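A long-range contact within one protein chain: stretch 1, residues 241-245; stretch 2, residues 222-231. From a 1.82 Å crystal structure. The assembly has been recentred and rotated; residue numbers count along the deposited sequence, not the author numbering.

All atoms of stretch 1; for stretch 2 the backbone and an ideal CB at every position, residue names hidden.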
# COMPACT_ATOMS: atom_id res chain seq x y z
N THR B 241 -10.42 -5.03 -9.01
CA THR B 241 -10.40 -6.00 -7.93
C THR B 241 -10.24 -7.38 -8.52
O THR B 241 -10.74 -7.67 -9.62
CB THR B 241 -11.66 -5.92 -7.09
OG1 THR B 241 -12.82 -6.01 -7.93
CG2 THR B 241 -11.66 -4.58 -6.29
N PHE B 242 -9.54 -8.23 -7.80
CA PHE B 242 -9.32 -9.61 -8.23
C PHE B 242 -9.59 -10.56 -7.09
O PHE B 242 -9.42 -10.22 -5.91
CB PHE B 242 -7.89 -9.87 -8.67
CG PHE B 242 -7.45 -9.04 -9.81
CD1 PHE B 242 -7.39 -9.57 -11.10
CD2 PHE B 242 -7.04 -7.73 -9.57
CE1 PHE B 242 -6.98 -8.76 -12.15
CE2 PHE B 242 -6.65 -6.94 -10.59
CZ PHE B 242 -6.60 -7.46 -11.91
N ILE B 243 -9.95 -11.79 -7.47
CA ILE B 243 -10.19 -12.90 -6.54
C ILE B 243 -8.87 -13.61 -6.30
O ILE B 243 -8.29 -14.14 -7.24
CB ILE B 243 -11.23 -13.88 -7.10
CG1 ILE B 243 -12.48 -13.11 -7.55
CG2 ILE B 243 -11.57 -14.92 -6.07
CD1 ILE B 243 -13.06 -12.23 -6.46
N VAL B 244 -8.39 -13.62 -5.06
CA VAL B 244 -7.02 -14.11 -4.82
C VAL B 244 -7.03 -15.60 -4.79
O VAL B 244 -7.97 -16.21 -4.23
CB VAL B 244 -6.49 -13.51 -3.51
CG1 VAL B 244 -5.25 -14.25 -3.04
CG2 VAL B 244 -6.18 -12.00 -3.64
N PRO B 245 -6.06 -16.29 -5.42
CA PRO B 245 -6.09 -17.75 -5.46
C PRO B 245 -5.79 -18.37 -4.10
O PRO B 245 -5.30 -17.75 -3.15
CB PRO B 245 -5.02 -18.13 -6.48
CG PRO B 245 -4.05 -17.00 -6.41
CD PRO B 245 -4.92 -15.76 -6.19
N UNK B 222 -3.76 -3.55 -2.28
CA UNK B 222 -4.34 -3.71 -0.93
C UNK B 222 -5.21 -4.95 -0.89
O UNK B 222 -5.94 -5.25 -1.84
CB UNK B 222 -5.16 -2.48 -0.53
N UNK B 223 -5.12 -5.70 0.19
CA UNK B 223 -5.94 -6.88 0.36
C UNK B 223 -7.09 -6.57 1.30
O UNK B 223 -6.98 -5.68 2.14
CB UNK B 223 -5.11 -8.05 0.89
N UNK B 224 -8.20 -7.31 1.16
CA UNK B 224 -9.23 -7.32 2.19
C UNK B 224 -8.72 -8.04 3.44
O UNK B 224 -7.71 -8.74 3.43
CB UNK B 224 -10.50 -7.99 1.67
N UNK B 225 -9.48 -7.91 4.53
CA UNK B 225 -9.11 -8.52 5.80
C UNK B 225 -8.87 -10.02 5.69
O UNK B 225 -7.84 -10.54 6.15
CB UNK B 225 -10.20 -8.25 6.84
N UNK B 226 -9.80 -10.75 5.07
CA UNK B 226 -9.60 -12.18 4.87
C UNK B 226 -8.47 -12.50 3.90
O UNK B 226 -8.04 -13.66 3.81
CB UNK B 226 -10.90 -12.81 4.37
N UNK B 227 -8.00 -11.50 3.15
CA UNK B 227 -7.03 -11.74 2.10
C UNK B 227 -7.58 -12.41 0.87
O UNK B 227 -6.79 -12.96 0.09
CB UNK B 227 -5.88 -12.59 2.65
N UNK B 228 -8.92 -12.41 0.65
CA UNK B 228 -9.48 -13.14 -0.49
C UNK B 228 -9.65 -12.26 -1.72
O UNK B 228 -9.85 -12.80 -2.82
CB UNK B 228 -10.83 -13.75 -0.11
N UNK B 229 -9.62 -10.94 -1.55
CA UNK B 229 -9.77 -10.03 -2.68
C UNK B 229 -8.68 -8.97 -2.66
O UNK B 229 -8.28 -8.49 -1.59
CB UNK B 229 -11.15 -9.37 -2.66
N UNK B 230 -8.22 -8.60 -3.85
CA UNK B 230 -7.10 -7.71 -4.06
C UNK B 230 -7.60 -6.50 -4.86
O UNK B 230 -8.25 -6.67 -5.90
CB UNK B 230 -5.95 -8.42 -4.78
N UNK B 231 -7.24 -5.33 -4.41
CA UNK B 231 -7.53 -4.06 -5.07
C UNK B 231 -6.24 -3.52 -5.65
O UNK B 231 -5.20 -3.50 -4.98
CB UNK B 231 -8.16 -3.05 -4.10

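Stretch 2 forms a hairpin whose returning strand, 229-231, runs antiparallel to strand 241-243 of stretch 1. At position 222 the ideal CB has nothing of stretch 1 nearby, so the contact sets no preference; the residue is Arg222, whose backbone pairs with position 231 inside the hairpin. Position 223 has a CB that points sideways, and the ideal CB is 6.1 Å from Val244 CG2, but a longer apolar side chain could reach the methyls of Val244. Leu223 does so, its CD2 lying 3.8 Å from Val244 CG2.

Positions 224 to 227 make a type I turn. Position 224 is out of reach of stretch 1, and polar residues of many kinds would suit it; it is Thr224. Position 225, at the turn's outer corner, is equally out of reach and open to many polar residues; it is Glu225. Position 226 is likewise beyond stretch 1, where a small or polar residue would serve; it is Ser226. At 227 phi is 73°, a value that by itself favours glycine, and Gly227 is found; its carbonyl O packs 3.7 Å from Val244 CB.

At position 228 the CA-to-CB bond points away from stretch 1, leaving the side chain little constrained, while the backbone carbonyl accepts a nearly straight hydrogen bond from Val244 N (2.8 Å from N to O). A long polar chain is one of several possibilities. The residue is Arg228, and a water links it to stretch 1, donating to Arg228 O and Val244 O and accepting from Arg228 NE.

Position 229 is paired with Ile243, and its ideal CB lies 3.8 Å from Phe242 O and 5.1 Å from Ile243 CD1. No charge is offered here, so a beta-branched, apolar or long polar residue could fit. Glu229 lays its aliphatic part beside the isoleucine, with CG 4.2 Å from Ile243 CD1, while its OE1 accepts a hydrogen bond from Thr224 OG1 (2.8 Å).

At position 230 the CB shares a face with Phe242 and sits 3.8 Å from Val244 CG2, an apolar setting that suits leucine, isoleucine, valine or methionine. Leu230 fills it: CB remains against Val244 CG2, and CD2 approaches Phe242 CD2 at 4.4 Å. The backbone secures the pair in both directions, with Leu230 N to Phe242 O at 2.9 Å and Phe242 N to Leu230 O at 2.8 Å. The same Leu230 O lies 3.0 Å from Thr241 CA in a CA-H...O contact.

Position 231 forms a non-hydrogen-bonded pair with Thr241, whose CG2 is 4.4 Å from the ideal CB. This methyl favours an apolar partner, branched or not. The residue is Leu231, with CD1 3.9 Å from Thr241 CG2.

Stretch 2, residues 222-231: RLTESGRELL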
# COMPACT_ATOMS: atom_id res chain seq x y z
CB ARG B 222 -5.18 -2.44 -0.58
CG ARG B 222 -5.69 -2.39 0.82
CD ARG B 222 -4.56 -2.42 1.87
NE ARG B 222 -3.60 -1.30 1.81
CZ ARG B 222 -3.75 -0.13 2.44
NH1 ARG B 222 -4.88 0.15 3.14
NH2 ARG B 222 -2.80 0.80 2.35
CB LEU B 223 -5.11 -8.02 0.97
CG LEU B 223 -4.25 -8.73 -0.05
CD1 LEU B 223 -3.27 -9.65 0.67
CD2 LEU B 223 -5.16 -9.47 -1.01
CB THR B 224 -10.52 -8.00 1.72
OG1 THR B 224 -10.26 -9.33 1.23
CG2 THR B 224 -11.20 -7.18 0.62
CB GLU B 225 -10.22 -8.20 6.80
CG GLU B 225 -10.20 -8.96 8.07
CD GLU B 225 -9.22 -8.36 9.06
OE1 GLU B 225 -9.31 -8.70 10.27
OE2 GLU B 225 -8.37 -7.55 8.61
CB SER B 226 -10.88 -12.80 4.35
OG SER B 226 -11.25 -12.13 3.16
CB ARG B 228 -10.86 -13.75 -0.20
CG ARG B 228 -11.01 -14.79 0.94
CD ARG B 228 -10.56 -16.23 0.67
NE ARG B 228 -11.25 -16.97 -0.42
CZ ARG B 228 -12.12 -17.97 -0.27
NH1 ARG B 228 -12.46 -18.42 0.93
NH2 ARG B 228 -12.65 -18.55 -1.35
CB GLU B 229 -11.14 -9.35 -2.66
CG GLU B 229 -12.33 -10.32 -2.76
CD GLU B 229 -12.86 -10.78 -1.39
OE1 GLU B 229 -12.40 -10.27 -0.33
OE2 GLU B 229 -13.76 -11.65 -1.37
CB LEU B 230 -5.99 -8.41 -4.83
CG LEU B 230 -4.81 -7.60 -5.33
CD1 LEU B 230 -3.89 -7.21 -4.16
CD2 LEU B 230 -4.09 -8.46 -6.39
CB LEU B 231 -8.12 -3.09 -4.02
CG LEU B 231 -8.35 -1.63 -4.35
CD1 LEU B 231 -9.40 -1.57 -5.43
CD2 LEU B 231 -8.86 -0.94 -3.03
O HOH W 1 -10.28 -15.65 -2.99
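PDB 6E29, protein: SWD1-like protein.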